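PDB 3BSF: At4g34840 from Arabidopsis thaliana, which is a nucleosidase of the phosphorylase superfamily, an alpha/beta protein that holds adenine in a pocket. Local coordinates for residues M55-N60 with F245-C250; S14-I19 with P95-N100; V120-F125 with M142-P147; G209-V214 with E226-V231. All coordinates share one frame; numbering follows the deposited sequence.

From the N terminus, contact 2 is the first to open, with strand 15-19, which later pairs in parallel with strand 97-106. Before it closes, residues 55-60 open contact 1, which closes at residues 245-250 near the C terminus; contacts 1 and 2 therefore cross, and they touch where Asn60 N lies 3.0 Å from Ser14 O. Contacts 3 and 4 both nest inside the long loop of contact 1, in series after contact 2: strand 117-125 with strand 143-144, then strand 204-213 with the start of helix 227-246. The far end of that helix leads into contact 1, and all four contacts reach one mixed sheet, with adenine beside contact 4.

Contact 1 (M55-N60 with F245-C250); sequences MYKDLN and FISGKC
Ser247 meets Leu59 through CA and CB and Lys57 through OG. Leu59 CD1 lies 3.7 Å from Ser247 CA and equally near Ser247 CB, while Leu59 CD2 approaches Ser247 CA at 3.8 Å, so the forked tip of the leucine rests against the serine. Ser247 OG, held anti to its own backbone N (chi1 -168°), lies 3.3 Å from Lys57 CB and 3.7 Å from Asp58 N. No hydrogen bond joins the two segments.

Both segments turn here. Tyr56 to Leu59 form a type II' turn, spanned by a weak Leu59 N to Tyr56 O bond, with Tyr56 N bonded to Leu59 O at 2.9 Å as the other half of the pair; this makes a tight beta hairpin between strands 50-56 and 59-65. On the other segment, Ser247 is the first residue to leave helical angles after helix 227-246, and a type II turn runs from Ile246 to Lys249, with Lys249 N bonded to Ile246 O at 2.7 Å. Further out, the extended chain of Lys57 carries NZ to a salt bridge with Asp244, and Leu59 also packs on Ile16 and Ile243.

The direct interface thus depends on van der Waals packing between hairpin and helix end, with the ionic link made further back on the helix.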
loop_
_atom_site.group_PDB
_atom_site.type_symbol
_atom_site.label_atom_id
_atom_site.label_comp_id
_atom_site.label_asym_id
_atom_site.label_seq_id
_atom_site.Cartn_x
_atom_site.Cartn_y
_atom_site.Cartn_z
ATOM N N MET A 55 27.187 0.113 12.991
ATOM C CA MET A 55 27.473 1.311 13.766
ATOM C C MET A 55 28.538 2.176 13.092
ATOM O O MET A 55 29.731 1.912 13.217
ATOM C CB MET A 55 27.919 0.937 15.194
ATOM C CG MET A 55 26.834 1.109 16.277
ATOM S SD MET A 55 25.403 -0.042 16.172
ATOM C CE MET A 55 25.254 -0.533 17.863
ATOM N N TYR A 56 28.097 3.203 12.370
ATOM C CA TYR A 56 29.006 4.123 11.700
ATOM C C TYR A 56 29.176 5.297 12.647
ATOM O O TYR A 56 28.218 6.008 12.940
ATOM C CB TYR A 56 28.413 4.597 10.372
ATOM C CG TYR A 56 29.277 5.589 9.620
ATOM C CD1 TYR A 56 30.379 5.169 8.873
ATOM C CD2 TYR A 56 28.993 6.955 9.658
ATOM C CE1 TYR A 56 31.182 6.092 8.179
ATOM C CE2 TYR A 56 29.783 7.885 8.974
ATOM C CZ TYR A 56 30.876 7.453 8.236
ATOM O OH TYR A 56 31.658 8.386 7.574
ATOM N N LYS A 57 30.407 5.494 13.113
ATOM C CA LYS A 57 30.721 6.545 14.074
ATOM C C LYS A 57 29.717 6.486 15.220
ATOM O O LYS A 57 29.567 5.455 15.874
ATOM C CB LYS A 57 30.706 7.922 13.408
ATOM C CG LYS A 57 31.909 8.142 12.519
ATOM C CD LYS A 57 31.962 9.546 11.956
ATOM C CE LYS A 57 33.205 9.719 11.085
ATOM N NZ LYS A 57 33.361 11.102 10.535
ATOM N N ASP A 58 29.010 7.575 15.457
ATOM C CA ASP A 58 28.044 7.579 16.546
ATOM C C ASP A 58 26.620 7.386 16.039
ATOM O O ASP A 58 25.694 8.058 16.501
ATOM C CB ASP A 58 28.170 8.893 17.321
ATOM C CG ASP A 58 29.512 9.017 18.042
ATOM O OD1 ASP A 58 30.395 8.152 17.811
ATOM O OD2 ASP A 58 29.677 9.982 18.835
ATOM N N LEU A 59 26.450 6.456 15.104
ATOM C CA LEU A 59 25.139 6.205 14.523
ATOM C C LEU A 59 24.843 4.734 14.282
ATOM O O LEU A 59 25.650 4.017 13.706
ATOM C CB LEU A 59 25.012 6.931 13.182
ATOM C CG LEU A 59 25.352 8.416 13.028
ATOM C CD1 LEU A 59 25.200 8.768 11.558
ATOM C CD2 LEU A 59 24.445 9.296 13.887
ATOM N N ASN A 60 23.668 4.297 14.718
ATOM C CA ASN A 60 23.232 2.923 14.510
ATOM C C ASN A 60 22.463 2.930 13.203
ATOM O O ASN A 60 21.276 3.252 13.170
ATOM C CB ASN A 60 22.296 2.473 15.625
ATOM C CG ASN A 60 22.899 2.655 16.979
ATOM O OD1 ASN A 60 23.923 2.063 17.292
ATOM N ND2 ASN A 60 22.273 3.484 17.796
ATOM N N PHE A 245 27.488 13.535 7.389
ATOM C CA PHE A 245 27.080 14.890 7.771
ATOM C C PHE A 245 26.198 14.901 9.008
ATOM O O PHE A 245 26.313 15.791 9.848
ATOM C CB PHE A 245 26.320 15.547 6.610
ATOM C CG PHE A 245 25.644 16.856 6.973
ATOM C CD1 PHE A 245 26.364 18.042 7.014
ATOM C CD2 PHE A 245 24.285 16.893 7.295
ATOM C CE1 PHE A 245 25.746 19.249 7.375
ATOM C CE2 PHE A 245 23.660 18.096 7.655
ATOM C CZ PHE A 245 24.393 19.273 7.695
ATOM N N ILE A 246 25.304 13.918 9.097
ATOM C CA ILE A 246 24.385 13.802 10.219
ATOM C C ILE A 246 25.105 13.401 11.499
ATOM O O ILE A 246 24.843 13.961 12.560
ATOM C CB ILE A 246 23.288 12.757 9.931
ATOM C CG1 ILE A 246 22.466 13.195 8.723
ATOM C CG2 ILE A 246 22.414 12.543 11.171
ATOM C CD1 ILE A 246 21.584 12.105 8.171
ATOM N N SER A 247 26.007 12.430 11.388
ATOM C CA SER A 247 26.759 11.921 12.533
ATOM C C SER A 247 27.228 13.045 13.457
ATOM O O SER A 247 28.016 13.908 13.063
ATOM C CB SER A 247 27.965 11.104 12.055
ATOM O OG SER A 247 28.548 10.380 13.126
ATOM N N GLY A 248 26.721 13.039 14.686
ATOM C CA GLY A 248 27.105 14.060 15.636
ATOM C C GLY A 248 26.107 15.179 15.833
ATOM O O GLY A 248 26.150 15.867 16.844
ATOM N N LYS A 249 25.194 15.352 14.890
ATOM C CA LYS A 249 24.198 16.426 14.977
ATOM C C LYS A 249 22.847 16.095 15.651
ATOM O O LYS A 249 22.575 14.947 15.995
ATOM C CB LYS A 249 23.932 16.964 13.568
ATOM C CG LYS A 249 25.108 17.720 12.961
ATOM C CD LYS A 249 24.895 17.990 11.495
ATOM C CE LYS A 249 25.798 19.096 11.022
ATOM N NZ LYS A 249 25.359 20.403 11.587
ATOM N N CYS A 250 22.023 17.125 15.853
ATOM C CA CYS A 250 20.681 16.966 16.429
ATOM C C CYS A 250 19.716 17.134 15.274
ATOM O O CYS A 250 20.088 17.663 14.227
ATOM C CB CYS A 250 20.379 18.031 17.491
ATOM S SG CYS A 250 21.237 17.762 19.070
#

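Contact 2 (S14-I19 with P95-N100); sequences STIVFI and PDLIIN
Asp96 OD2 is gripped by two consecutive backbone amides, Ser14 N at 2.8 Å and Thr15 N at 3.0 Å. Both meet it on the anti side of the carboxylate but from opposite faces of its plane, tilted out by 33° and 26°. Asp96 CG stands anti to the carbonyl carbon (chi1 -72°), beside the backbone N; Arg11 adds only a long, weak ion pair to OD2. Thr15 O in turn accepts from two donors, Asp96 N and Leu97 N.

Beyond this clasp the strands pair in parallel, with axes 4.7 Å apart. Val17 bonds through both backbone polar atoms: its N to Leu97 O, and its O from Ile99 N at 3.0 Å. Ile19 N then reaches Ile99 O at 2.9 Å.

On the face carrying Ile16, Phe18, Leu97 and Ile99, the side chains of Phe18 and Ile99 lie side by side and point the same way, Phe18 CE1 to Ile99 CG2 3.8 Å. Ile99 CD1 also reaches back to Ile16 CG2 at 4.0 Å. Val17, Ile19 and Ile98 occupy the other face: Val17 CG2 packs against Pro95 CB, and Ile19 CG1 meets Ile98 CD1 at 4.0 Å where helix 79-91 packs on both, while helix 190-199 also touches Ile98.

Strand 59-65 bonds to the far edge of strand 15-19, and strand 204-213 continues the sheet beyond strand 97-106. Parallel pairing of buried strands, with helices packed on the face of Ile19 and Ile98, is consistent with the mixed central sheet of the alpha/beta phosphorylase superfamily fold.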
loop_
_atom_site.group_PDB
_atom_site.type_symbol
_atom_site.label_atom_id
_atom_site.label_comp_id
_atom_site.label_asym_id
_atom_site.label_seq_id
_atom_site.Cartn_x
_atom_site.Cartn_y
_atom_site.Cartn_z
ATOM N N SER A 14 20.554 9.291 17.167
ATOM C CA SER A 14 21.245 8.068 17.526
ATOM C C SER A 14 21.078 6.986 16.473
ATOM O O SER A 14 22.065 6.410 16.014
ATOM C CB SER A 14 20.740 7.559 18.877
ATOM O OG SER A 14 21.559 6.508 19.345
ATOM N N THR A 15 19.837 6.716 16.078
ATOM C CA THR A 15 19.613 5.679 15.087
ATOM C C THR A 15 18.913 6.119 13.801
ATOM O O THR A 15 17.955 6.894 13.817
ATOM C CB THR A 15 18.846 4.525 15.706
ATOM O OG1 THR A 15 17.537 4.972 16.055
ATOM C CG2 THR A 15 19.544 4.046 16.961
ATOM N N ILE A 16 19.414 5.593 12.688
ATOM C CA ILE A 16 18.888 5.889 11.361
ATOM C C ILE A 16 18.451 4.640 10.594
ATOM O O ILE A 16 19.282 3.792 10.255
ATOM C CB ILE A 16 19.947 6.591 10.477
ATOM C CG1 ILE A 16 20.350 7.929 11.093
ATOM C CG2 ILE A 16 19.388 6.794 9.082
ATOM C CD1 ILE A 16 21.403 8.682 10.308
ATOM N N VAL A 17 17.156 4.537 10.302
ATOM C CA VAL A 17 16.659 3.404 9.533
ATOM C C VAL A 17 16.461 3.788 8.074
ATOM O O VAL A 17 15.720 4.718 7.763
ATOM C CB VAL A 17 15.312 2.884 10.054
ATOM C CG1 VAL A 17 14.776 1.804 9.118
ATOM C CG2 VAL A 17 15.478 2.338 11.444
ATOM N N PHE A 18 17.134 3.058 7.190
ATOM C CA PHE A 18 17.031 3.256 5.751
ATOM C C PHE A 18 16.026 2.284 5.167
ATOM O O PHE A 18 16.079 1.083 5.452
ATOM C CB PHE A 18 18.368 2.991 5.083
ATOM C CG PHE A 18 19.303 4.139 5.139
ATOM C CD1 PHE A 18 19.285 5.104 4.144
ATOM C CD2 PHE A 18 20.188 4.275 6.204
ATOM C CE1 PHE A 18 20.134 6.194 4.203
ATOM C CE2 PHE A 18 21.044 5.361 6.280
ATOM C CZ PHE A 18 21.022 6.328 5.279
ATOM N N ILE A 19 15.111 2.794 4.354
ATOM C CA ILE A 19 14.121 1.944 3.693
ATOM C C ILE A 19 14.458 1.893 2.185
ATOM O O ILE A 19 14.430 2.921 1.496
ATOM C CB ILE A 19 12.684 2.506 3.889
ATOM C CG1 ILE A 19 12.325 2.520 5.376
ATOM C CG2 ILE A 19 11.677 1.679 3.110
ATOM C CD1 ILE A 19 12.198 1.133 6.017
ATOM N N PRO A 95 13.388 4.156 15.175
ATOM C CA PRO A 95 14.448 5.084 14.782
ATOM C C PRO A 95 14.190 6.547 15.107
ATOM O O PRO A 95 13.052 6.955 15.360
ATOM C CB PRO A 95 14.537 4.858 13.291
ATOM C CG PRO A 95 13.090 4.780 12.925
ATOM C CD PRO A 95 12.497 3.893 14.024
ATOM N N ASP A 96 15.269 7.326 15.085
ATOM C CA ASP A 96 15.201 8.751 15.339
ATOM C C ASP A 96 14.950 9.418 13.998
ATOM O O ASP A 96 14.245 10.421 13.899
ATOM C CB ASP A 96 16.526 9.274 15.904
ATOM C CG ASP A 96 16.779 8.842 17.347
ATOM O OD1 ASP A 96 15.850 8.958 18.182
ATOM O OD2 ASP A 96 17.918 8.407 17.646
ATOM N N LEU A 97 15.526 8.832 12.958
ATOM C CA LEU A 97 15.402 9.378 11.615
ATOM C C LEU A 97 15.280 8.270 10.580
ATOM O O LEU A 97 16.106 7.360 10.519
ATOM C CB LEU A 97 16.628 10.229 11.308
ATOM C CG LEU A 97 16.751 10.901 9.954
ATOM C CD1 LEU A 97 15.730 12.026 9.815
ATOM C CD2 LEU A 97 18.168 11.448 9.847
ATOM N N ILE A 98 14.241 8.345 9.766
ATOM C CA ILE A 98 14.056 7.354 8.733
ATOM C C ILE A 98 14.289 8.001 7.365
ATOM O O ILE A 98 13.786 9.087 7.074
ATOM C CB ILE A 98 12.654 6.711 8.833
ATOM C CG1 ILE A 98 12.238 6.149 7.478
ATOM C CG2 ILE A 98 11.652 7.717 9.356
ATOM C CD1 ILE A 98 10.852 5.566 7.485
ATOM N N ILE A 99 15.085 7.329 6.541
ATOM C CA ILE A 99 15.416 7.821 5.215
ATOM C C ILE A 99 15.075 6.807 4.137
ATOM O O ILE A 99 15.424 5.631 4.240
ATOM C CB ILE A 99 16.914 8.153 5.111
ATOM C CG1 ILE A 99 17.281 9.179 6.183
ATOM C CG2 ILE A 99 17.242 8.684 3.710
ATOM C CD1 ILE A 99 18.754 9.533 6.217
ATOM N N ASN A 100 14.398 7.290 3.098
ATOM C CA ASN A 100 13.989 6.466 1.969
ATOM C C ASN A 100 14.811 6.773 0.734
ATOM O O ASN A 100 14.591 7.790 0.072
ATOM C CB ASN A 100 12.522 6.714 1.652
ATOM C CG ASN A 100 12.081 6.025 0.382
ATOM O OD1 ASN A 100 12.278 4.823 0.219
ATOM N ND2 ASN A 100 11.474 6.781 -0.526
#

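Contact 3 (V120-F125 with M142-P147); sequences VSTVAF and MRNTFP
Residues 120-124 and 142-145 run nearly antiparallel, their end-to-end directions 157° apart, with Val123 and Arg143 as a hydrogen-bonded pair and Thr122 and Asn144 as a non-hydrogen-bonded one. Arg143 N gives to Val123 O at 2.9 Å and Val123 N to Arg143 O at 3.0 Å, both close to straight.

At the corner where the chain bends around Ser121 and Thr122, Thr145 takes over. Its N bonds to Ser121 O at 3.2 Å, and its OG1, set between the backbone N and carbonyl carbon by chi1 55°, sits 3.0 Å from both Val120 O and Ser121 O. The hydroxyl has one proton for these two carbonyls, so which one receives it is not settled. Thr145 CG2 meets Val120 CG1 at 4.0 Å, the two side chains crossing at about a right angle.

Thr122 OG1 has a weak bond to Arg143 O and touches Met142 CG, and the bent thioether end of Met142 lies near the same hydroxyl. Ala124 CB packs on Met142 CB at 3.6 Å. Val123 and Arg143 share the face toward helix 190-199, where both touch Ala194. Along the other edge of residues 120-125, strand 158-164 supplies parallel bonds.

Mutual backbone bonds therefore hold the short strand 143-144 to the sheet, and the Thr145 amide and hydroxyl extend the polar contact past the corner, where regular pairing stops.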
loop_
_atom_site.group_PDB
_atom_site.type_symbol
_atom_site.label_atom_id
_atom_site.label_comp_id
_atom_site.label_asym_id
_atom_site.label_seq_id
_atom_site.Cartn_x
_atom_site.Cartn_y
_atom_site.Cartn_z
ATOM N N VAL A 120 14.199 14.954 -2.090
ATOM C CA VAL A 120 12.771 15.255 -2.189
ATOM C C VAL A 120 12.324 16.258 -1.129
ATOM O O VAL A 120 12.654 16.117 0.047
ATOM C CB VAL A 120 11.942 13.968 -2.059
ATOM C CG1 VAL A 120 10.448 14.297 -2.047
ATOM C CG2 VAL A 120 12.288 13.025 -3.205
ATOM N N SER A 121 11.582 17.269 -1.574
ATOM C CA SER A 121 11.070 18.343 -0.710
ATOM C C SER A 121 9.652 18.049 -0.265
ATOM O O SER A 121 9.303 18.162 0.913
ATOM C CB SER A 121 11.050 19.675 -1.462
ATOM O OG SER A 121 9.962 19.718 -2.360
ATOM N N THR A 122 8.835 17.697 -1.240
ATOM C CA THR A 122 7.446 17.373 -1.011
ATOM C C THR A 122 7.161 16.211 -1.952
ATOM O O THR A 122 7.654 16.187 -3.094
ATOM C CB THR A 122 6.540 18.600 -1.342
ATOM O OG1 THR A 122 5.153 18.228 -1.316
ATOM C CG2 THR A 122 6.887 19.147 -2.701
ATOM N N VAL A 123 6.387 15.244 -1.462
ATOM C CA VAL A 123 6.034 14.069 -2.251
ATOM C C VAL A 123 4.527 13.848 -2.254
ATOM O O VAL A 123 3.831 14.222 -1.308
ATOM C CB VAL A 123 6.734 12.797 -1.710
ATOM C CG1 VAL A 123 6.123 12.373 -0.355
ATOM C CG2 VAL A 123 6.634 11.684 -2.752
ATOM N N ALA A 124 4.033 13.247 -3.328
ATOM C CA ALA A 124 2.611 12.975 -3.456
ATOM C C ALA A 124 2.336 11.792 -4.383
ATOM O O ALA A 124 3.243 11.281 -5.056
ATOM C CB ALA A 124 1.888 14.219 -3.965
ATOM N N PHE A 125 1.078 11.360 -4.408
ATOM C CA PHE A 125 0.671 10.242 -5.251
ATOM C C PHE A 125 0.095 10.785 -6.556
ATOM O O PHE A 125 -0.696 11.737 -6.548
ATOM C CB PHE A 125 -0.411 9.390 -4.564
ATOM C CG PHE A 125 0.107 8.464 -3.496
ATOM C CD1 PHE A 125 0.020 8.807 -2.150
ATOM C CD2 PHE A 125 0.637 7.219 -3.834
ATOM C CE1 PHE A 125 0.447 7.926 -1.161
ATOM C CE2 PHE A 125 1.068 6.331 -2.854
ATOM C CZ PHE A 125 0.971 6.685 -1.516
ATOM N N MET A 142 -0.585 14.594 -0.598
ATOM C CA MET A 142 0.709 15.259 -0.631
ATOM C C MET A 142 1.210 15.592 0.774
ATOM O O MET A 142 0.421 15.948 1.658
ATOM C CB MET A 142 0.608 16.541 -1.465
ATOM C CG MET A 142 1.910 17.349 -1.590
ATOM S SD MET A 142 1.811 18.682 -2.850
ATOM C CE MET A 142 1.939 20.154 -1.836
ATOM N N ARG A 143 2.520 15.456 0.976
ATOM C CA ARG A 143 3.115 15.787 2.258
ATOM C C ARG A 143 4.581 16.218 2.172
ATOM O O ARG A 143 5.270 15.909 1.197
ATOM C CB ARG A 143 2.956 14.627 3.238
ATOM C CG ARG A 143 3.434 13.276 2.757
ATOM C CD ARG A 143 3.320 12.268 3.895
ATOM N NE ARG A 143 2.066 12.396 4.651
ATOM C CZ ARG A 143 0.873 11.968 4.234
ATOM N NH1 ARG A 143 0.743 11.371 3.052
ATOM N NH2 ARG A 143 -0.196 12.126 5.006
ATOM N N ASN A 144 5.036 16.947 3.192
ATOM C CA ASN A 144 6.413 17.452 3.282
ATOM C C ASN A 144 7.379 16.447 3.887
ATOM O O ASN A 144 6.972 15.512 4.596
ATOM C CB ASN A 144 6.486 18.686 4.182
ATOM C CG ASN A 144 6.012 19.928 3.517
ATOM O OD1 ASN A 144 5.658 20.889 4.191
ATOM N ND2 ASN A 144 6.013 19.936 2.185
ATOM N N THR A 145 8.664 16.676 3.629
ATOM C CA THR A 145 9.722 15.835 4.166
ATOM C C THR A 145 10.335 16.655 5.292
ATOM O O THR A 145 10.097 17.865 5.381
ATOM C CB THR A 145 10.813 15.548 3.117
ATOM O OG1 THR A 145 11.321 16.788 2.606
ATOM C CG2 THR A 145 10.247 14.723 1.970
ATOM N N PHE A 146 11.114 16.013 6.157
ATOM C CA PHE A 146 11.750 16.730 7.252
ATOM C C PHE A 146 12.709 17.765 6.658
ATOM O O PHE A 146 13.520 17.459 5.786
ATOM C CB PHE A 146 12.516 15.764 8.160
ATOM C CG PHE A 146 13.017 16.403 9.409
ATOM C CD1 PHE A 146 12.136 16.695 10.450
ATOM C CD2 PHE A 146 14.351 16.775 9.524
ATOM C CE1 PHE A 146 12.578 17.353 11.590
ATOM C CE2 PHE A 146 14.804 17.432 10.652
ATOM C CZ PHE A 146 13.915 17.725 11.693
ATOM N N PRO A 147 12.623 19.011 7.128
ATOM C CA PRO A 147 13.480 20.100 6.640
ATOM C C PRO A 147 14.972 19.956 6.945
ATOM O O PRO A 147 15.372 19.956 8.107
ATOM C CB PRO A 147 12.858 21.338 7.287
ATOM C CG PRO A 147 12.307 20.786 8.576
ATOM C CD PRO A 147 11.671 19.498 8.143
#

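Contact 4 (G209-V214 with E226-V231); sequences GVTDIV and ENLAAV. With ADE (adenine), chain C.
Gly209, at the start of the run, offers only backbone to the helix: its C lies 3.9 Å from Val231 CG1. Val210 CB points away from helix 227-246, but Val210 O turns to the same valine and stands 3.5 Å from Val231 CG2. Thr211 is the residue that faces two ways. Its CG2, anti to the carbonyl carbon, reaches Val231 CB at 3.7 Å, and its O approaches Asn227 CB at 3.7 Å; its OG1 goes to the adenine instead, 3.5 Å from C8, and has a weak hydrogen bond to Ala104 O.

Past Thr211 the strand leaves the helix and serves the ligand. Asp212 CG is anti to the backbone N (chi1 168°), and OD2 accepts a hydrogen bond from adenine N6 at 2.9 Å, bent to 133°. Val214 CG2 comes within 3.8 Å of that same N6. Glu223, bonded by Ile213 N, also lies close to Asp212 OD1, while Lys186 is a further hydrogen-bonding partner of the adenine.

No hydrogen bond crosses between strand and helix; van der Waals packing, much of it on Val231, joins the two, while Asp212 bonds the base and Thr211 OG1 only lies near it.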
loop_
_atom_site.group_PDB
_atom_site.type_symbol
_atom_site.label_atom_id
_atom_site.label_comp_id
_atom_site.label_asym_id
_atom_site.label_seq_id
_atom_site.Cartn_x
_atom_site.Cartn_y
_atom_site.Cartn_z
ATOM N N GLY A 209 17.990 8.816 -6.782
ATOM C CA GLY A 209 19.003 8.856 -7.832
ATOM C C GLY A 209 18.354 8.670 -9.195
ATOM O O GLY A 209 17.750 7.623 -9.466
ATOM N N VAL A 210 18.482 9.677 -10.059
ATOM C CA VAL A 210 17.856 9.634 -11.386
ATOM C C VAL A 210 18.540 8.666 -12.339
ATOM O O VAL A 210 19.672 8.881 -12.740
ATOM C CB VAL A 210 17.821 11.037 -12.053
ATOM C CG1 VAL A 210 17.021 10.977 -13.341
ATOM C CG2 VAL A 210 17.213 12.055 -11.106
ATOM N N THR A 211 17.834 7.608 -12.720
ATOM C CA THR A 211 18.398 6.613 -13.621
ATOM C C THR A 211 17.773 6.619 -15.009
ATOM O O THR A 211 18.333 6.073 -15.954
ATOM C CB THR A 211 18.230 5.207 -13.045
ATOM O OG1 THR A 211 16.838 4.961 -12.803
ATOM C CG2 THR A 211 19.030 5.065 -11.739
ATOM N N ASP A 212 16.616 7.245 -15.133
ATOM C CA ASP A 212 15.913 7.279 -16.399
ATOM C C ASP A 212 15.219 8.622 -16.615
ATOM O O ASP A 212 14.556 9.144 -15.722
ATOM C CB ASP A 212 14.903 6.122 -16.422
ATOM C CG ASP A 212 13.903 6.222 -17.564
ATOM O OD1 ASP A 212 14.330 6.354 -18.739
ATOM O OD2 ASP A 212 12.678 6.151 -17.283
ATOM N N ILE A 213 15.403 9.200 -17.794
ATOM C CA ILE A 213 14.758 10.457 -18.104
ATOM C C ILE A 213 13.434 10.096 -18.759
ATOM O O ILE A 213 13.385 9.703 -19.922
ATOM C CB ILE A 213 15.633 11.321 -19.039
ATOM C CG1 ILE A 213 16.718 12.017 -18.214
ATOM C CG2 ILE A 213 14.783 12.349 -19.769
ATOM C CD1 ILE A 213 17.506 13.059 -18.973
ATOM N N VAL A 214 12.364 10.203 -17.980
ATOM C CA VAL A 214 11.028 9.873 -18.453
ATOM C C VAL A 214 10.643 10.645 -19.717
ATOM O O VAL A 214 10.170 10.050 -20.684
ATOM C CB VAL A 214 9.976 10.135 -17.344
ATOM C CG1 VAL A 214 8.593 9.765 -17.838
ATOM C CG2 VAL A 214 10.315 9.327 -16.105
ATOM N N GLU A 226 22.443 -0.240 -17.632
ATOM C CA GLU A 226 23.717 0.324 -17.196
ATOM C C GLU A 226 23.549 1.363 -16.086
ATOM O O GLU A 226 23.921 1.115 -14.937
ATOM C CB GLU A 226 24.464 0.943 -18.389
ATOM C CG GLU A 226 25.999 0.969 -18.252
ATOM C CD GLU A 226 26.539 2.129 -17.409
ATOM O OE1 GLU A 226 27.765 2.151 -17.140
ATOM O OE2 GLU A 226 25.751 3.022 -17.025
ATOM N N ASN A 227 22.981 2.517 -16.429
ATOM C CA ASN A 227 22.783 3.600 -15.470
ATOM C C ASN A 227 22.393 3.147 -14.071
ATOM O O ASN A 227 22.760 3.789 -13.093
ATOM C CB ASN A 227 21.749 4.585 -16.009
ATOM C CG ASN A 227 22.263 5.362 -17.201
ATOM O OD1 ASN A 227 22.626 4.786 -18.224
ATOM N ND2 ASN A 227 22.305 6.680 -17.072
ATOM N N LEU A 228 21.662 2.041 -13.973
ATOM C CA LEU A 228 21.245 1.520 -12.671
ATOM C C LEU A 228 22.457 1.037 -11.875
ATOM O O LEU A 228 22.332 0.584 -10.741
ATOM C CB LEU A 228 20.242 0.373 -12.842
ATOM C CG LEU A 228 19.749 -0.287 -11.543
ATOM C CD1 LEU A 228 19.153 0.767 -10.616
ATOM C CD2 LEU A 228 18.717 -1.369 -11.852
ATOM N N ALA A 229 23.627 1.136 -12.492
ATOM C CA ALA A 229 24.892 0.745 -11.887
ATOM C C ALA A 229 25.687 2.028 -11.696
ATOM O O ALA A 229 26.213 2.299 -10.617
ATOM C CB ALA A 229 25.636 -0.193 -12.812
ATOM N N ALA A 230 25.753 2.818 -12.765
ATOM C CA ALA A 230 26.465 4.090 -12.763
ATOM C C ALA A 230 25.884 5.044 -11.719
ATOM O O ALA A 230 26.621 5.697 -10.980
ATOM C CB ALA A 230 26.390 4.724 -14.154
ATOM N N VAL A 231 24.557 5.117 -11.661
ATOM C CA VAL A 231 23.882 5.995 -10.720
ATOM C C VAL A 231 23.808 5.359 -9.354
ATOM O O VAL A 231 24.090 6.010 -8.359
ATOM C CB VAL A 231 22.463 6.317 -11.182
ATOM C CG1 VAL A 231 21.822 7.318 -10.240
ATOM C CG2 VAL A 231 22.508 6.853 -12.594
HETATM N N9 ADE C . 12.650 3.765 -11.042
HETATM C C8 ADE C . 13.614 3.898 -11.991
HETATM N N7 ADE C . 13.177 4.463 -13.154
HETATM C C5 ADE C . 11.841 4.703 -12.918
HETATM C C6 ADE C . 10.759 5.285 -13.711
HETATM N N6 ADE C . 10.968 5.719 -14.950
HETATM N N1 ADE C . 9.465 5.374 -13.117
HETATM C C2 ADE C . 9.267 4.917 -11.830
HETATM N N3 ADE C . 10.241 4.349 -11.004
HETATM C C4 ADE C . 11.492 4.277 -11.615
#